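Local coordinates for putative transcriptional regulator protein, LacI family (Rhizobium etli, PDB 3MIZ) that probably regulates transcription as a DNA-binding repressor of the LacI family, built around a periplasmic-binding-protein-like core, at residues I93-R101 with L107-D115. Sequence-based numbering, arbitrary orientation.
Sequences IPTVMINCR and LLPSIEPDD
Met97 and Ile111 stand at the centre of a parallel strand pairing: Met97 N donates to Pro109 O (3.0 Å), Ile111 N to Met97 O, and Asn99 N to Ile111 O (2.9 Å). Proline suits position 109: it has no N-H to give, and the bond to Met97 needs just its C=O, while its CG packs on Val96 CG2. Ile98 and Ile111, beta-branched and apolar, lie side by side, CG1 to CG2 3.9 Å. Met97, a selenomethionine, leaves by the other face: CB meets Pro109 O (3.7 Å), then Ser110 CB; with CG anti to the carbonyl carbon (chi1 -65°) and chi2 extended, CG and SE reach Leu108 CD1, SE at 4.0 Å. The bend at chi3 turns CE away from 107-115. Small Ser110 lets Cys100 O come within 3.3 Å of its CB. Glu112 CG lies against this buried oxygen; OE1 lies over one face of the Arg101 guanidinium, planes 62° apart, a long, purely electrostatic pairing. Were Glu112 shortened to alanine, Arg81, its stronger partner, would probably keep only Asp115, and Arg101 lose a nearby charge. Strand 95-97 edges one lobe's parallel sheet beside 73-78; 110-113, flanked by 277-285 and helix 253-268, runs into helix 115-127, consistent with an interlobe crossover of this fold.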
loop_
_atom_site.group_PDB
_atom_site.type_symbol
_atom_site.label_atom_id
_atom_site.label_comp_id
_atom_site.label_asym_id
_atom_site.label_seq_id
_atom_site.Cartn_x
_atom_site.Cartn_y
_atom_site.Cartn_z
ATOM N N ILE A 93 18.723 11.075 21.804
ATOM C CA ILE A 93 17.420 10.633 22.294
ATOM C C ILE A 93 17.403 9.111 22.239
ATOM O O ILE A 93 17.906 8.529 21.277
ATOM C CB ILE A 93 16.271 11.145 21.389
ATOM C CG1 ILE A 93 16.295 12.673 21.313
ATOM C CG2 ILE A 93 14.931 10.645 21.923
ATOM C CD1 ILE A 93 15.213 13.258 20.416
ATOM N N PRO A 94 16.841 8.447 23.266
ATOM C CA PRO A 94 16.796 6.978 23.251
ATOM C C PRO A 94 16.183 6.547 21.921
ATOM O O PRO A 94 15.115 7.036 21.543
ATOM C CB PRO A 94 15.896 6.650 24.435
ATOM C CG PRO A 94 16.242 7.741 25.414
ATOM C CD PRO A 94 16.290 8.977 24.527
ATOM N N THR A 95 16.855 5.632 21.229
ATOM C CA THR A 95 16.397 5.185 19.918
ATOM C C THR A 95 16.526 3.683 19.675
ATOM O O THR A 95 17.490 3.054 20.104
ATOM C CB THR A 95 17.198 5.904 18.817
ATOM O OG1 THR A 95 17.000 7.318 18.931
ATOM C CG2 THR A 95 16.767 5.442 17.431
ATOM N N VAL A 96 15.541 3.120 18.982
ATOM C CA VAL A 96 15.562 1.711 18.613
ATOM C C VAL A 96 15.301 1.680 17.109
ATOM O O VAL A 96 14.381 2.336 16.617
ATOM C CB VAL A 96 14.479 0.892 19.346
ATOM C CG1 VAL A 96 14.405 -0.516 18.766
ATOM C CG2 VAL A 96 14.808 0.807 20.834
HETATM N N MSE A 97 16.133 0.953 16.376
HETATM C CA MSE A 97 15.976 0.854 14.927
HETATM C C MSE A 97 15.120 -0.360 14.568
HETATM O O MSE A 97 15.283 -1.429 15.147
HETATM C CB MSE A 97 17.356 0.747 14.259
HETATM C CG MSE A 97 18.200 2.007 14.443
HETATM SE SE MSE A 97 20.008 1.822 13.750
HETATM C CE MSE A 97 19.589 1.854 11.876
ATOM N N ILE A 98 14.199 -0.181 13.623
ATOM C CA ILE A 98 13.323 -1.273 13.199
ATOM C C ILE A 98 13.355 -1.446 11.681
ATOM O O ILE A 98 13.107 -0.493 10.931
ATOM C CB ILE A 98 11.864 -1.022 13.628
ATOM C CG1 ILE A 98 11.797 -0.802 15.150
ATOM C CG2 ILE A 98 10.999 -2.236 13.235
ATOM C CD1 ILE A 98 10.471 -0.193 15.637
ATOM N N ASN A 99 13.661 -2.667 11.255
ATOM C CA ASN A 99 13.743 -3.060 9.841
ATOM C C ASN A 99 15.055 -2.594 9.222
ATOM O O ASN A 99 15.205 -2.547 7.996
ATOM C CB ASN A 99 12.572 -2.478 9.039
ATOM C CG ASN A 99 12.273 -3.283 7.785
ATOM O OD1 ASN A 99 11.685 -2.779 6.829
ATOM N ND2 ASN A 99 12.671 -4.544 7.791
ATOM N N CYS A 100 16.003 -2.246 10.082
ATOM C CA CYS A 100 17.294 -1.776 9.637
ATOM C C CYS A 100 18.330 -2.015 10.726
ATOM O O CYS A 100 17.993 -2.309 11.876
ATOM C CB CYS A 100 17.219 -0.281 9.283
ATOM S SG CYS A 100 16.550 0.794 10.600
ATOM N N ARG A 101 19.595 -1.902 10.343
ATOM C CA ARG A 101 20.708 -2.108 11.253
ATOM C C ARG A 101 21.715 -0.977 11.049
ATOM O O ARG A 101 21.911 -0.504 9.927
ATOM C CB ARG A 101 21.360 -3.460 10.945
ATOM C CG ARG A 101 22.854 -3.544 11.183
ATOM C CD ARG A 101 23.403 -4.824 10.579
ATOM N NE ARG A 101 22.669 -5.165 9.361
ATOM C CZ ARG A 101 22.902 -6.230 8.598
ATOM N NH1 ARG A 101 23.869 -7.089 8.904
ATOM N NH2 ARG A 101 22.143 -6.446 7.534
ATOM N N LEU A 107 25.868 0.549 17.366
ATOM C CA LEU A 107 25.626 1.963 17.635
ATOM C C LEU A 107 24.298 2.129 18.381
ATOM O O LEU A 107 24.184 2.938 19.305
ATOM C CB LEU A 107 25.578 2.754 16.324
ATOM C CG LEU A 107 25.480 4.276 16.446
ATOM C CD1 LEU A 107 26.785 4.839 17.006
ATOM C CD2 LEU A 107 25.200 4.874 15.082
ATOM N N LEU A 108 23.300 1.347 17.977
ATOM C CA LEU A 108 21.966 1.401 18.581
ATOM C C LEU A 108 21.311 0.032 18.514
ATOM O O LEU A 108 21.681 -0.790 17.681
ATOM C CB LEU A 108 21.083 2.364 17.800
ATOM C CG LEU A 108 21.407 3.853 17.774
ATOM C CD1 LEU A 108 20.642 4.517 16.627
ATOM C CD2 LEU A 108 21.031 4.465 19.117
ATOM N N PRO A 109 20.339 -0.240 19.401
ATOM C CA PRO A 109 19.691 -1.550 19.335
ATOM C C PRO A 109 18.874 -1.609 18.049
ATOM O O PRO A 109 18.389 -0.585 17.561
ATOM C CB PRO A 109 18.821 -1.576 20.588
ATOM C CG PRO A 109 18.562 -0.130 20.866
ATOM C CD PRO A 109 19.889 0.509 20.586
ATOM N N SER A 110 18.727 -2.804 17.492
ATOM C CA SER A 110 17.982 -2.940 16.253
ATOM C C SER A 110 17.270 -4.273 16.178
ATOM O O SER A 110 17.718 -5.267 16.748
ATOM C CB SER A 110 18.913 -2.795 15.051
ATOM O OG SER A 110 19.908 -3.799 15.060
ATOM N N ILE A 111 16.144 -4.277 15.477
ATOM C CA ILE A 111 15.372 -5.494 15.304
ATOM C C ILE A 111 14.942 -5.537 13.836
ATOM O O ILE A 111 14.373 -4.576 13.310
ATOM C CB ILE A 111 14.173 -5.511 16.289
ATOM C CG1 ILE A 111 13.466 -6.863 16.226
ATOM C CG2 ILE A 111 13.228 -4.352 15.997
ATOM C CD1 ILE A 111 12.514 -7.124 17.410
ATOM N N GLU A 112 15.259 -6.647 13.178
ATOM C CA GLU A 112 14.971 -6.842 11.759
ATOM C C GLU A 112 14.357 -8.207 11.473
ATOM O O GLU A 112 14.443 -9.124 12.292
ATOM C CB GLU A 112 16.262 -6.797 10.952
ATOM C CG GLU A 112 17.104 -5.542 11.056
ATOM C CD GLU A 112 18.492 -5.793 10.499
ATOM O OE1 GLU A 112 19.318 -6.388 11.224
ATOM O OE2 GLU A 112 18.751 -5.420 9.337
ATOM N N PRO A 113 13.768 -8.367 10.277
ATOM C CA PRO A 113 13.155 -9.633 9.864
ATOM C C PRO A 113 14.278 -10.476 9.264
ATOM O O PRO A 113 15.291 -9.929 8.807
ATOM C CB PRO A 113 12.140 -9.189 8.816
ATOM C CG PRO A 113 12.863 -8.080 8.131
ATOM C CD PRO A 113 13.470 -7.303 9.298
ATOM N N ASP A 114 14.112 -11.793 9.249
ATOM C CA ASP A 114 15.145 -12.670 8.714
ATOM C C ASP A 114 14.856 -13.110 7.274
ATOM O O ASP A 114 14.353 -14.210 7.045
ATOM C CB ASP A 114 15.278 -13.902 9.609
ATOM C CG ASP A 114 16.628 -14.570 9.487
ATOM O OD1 ASP A 114 17.231 -14.532 8.395
ATOM O OD2 ASP A 114 17.075 -15.156 10.495
ATOM N N ASP A 115 15.175 -12.247 6.312
ATOM C CA ASP A 115 14.976 -12.538 4.893
ATOM C C ASP A 115 15.624 -13.848 4.477
ATOM O O ASP A 115 15.050 -14.633 3.723
ATOM C CB ASP A 115 15.571 -11.414 4.043
ATOM C CG ASP A 115 14.778 -10.143 4.141
ATOM O OD1 ASP A 115 13.934 -9.905 3.258
ATOM O OD2 ASP A 115 14.981 -9.399 5.117
#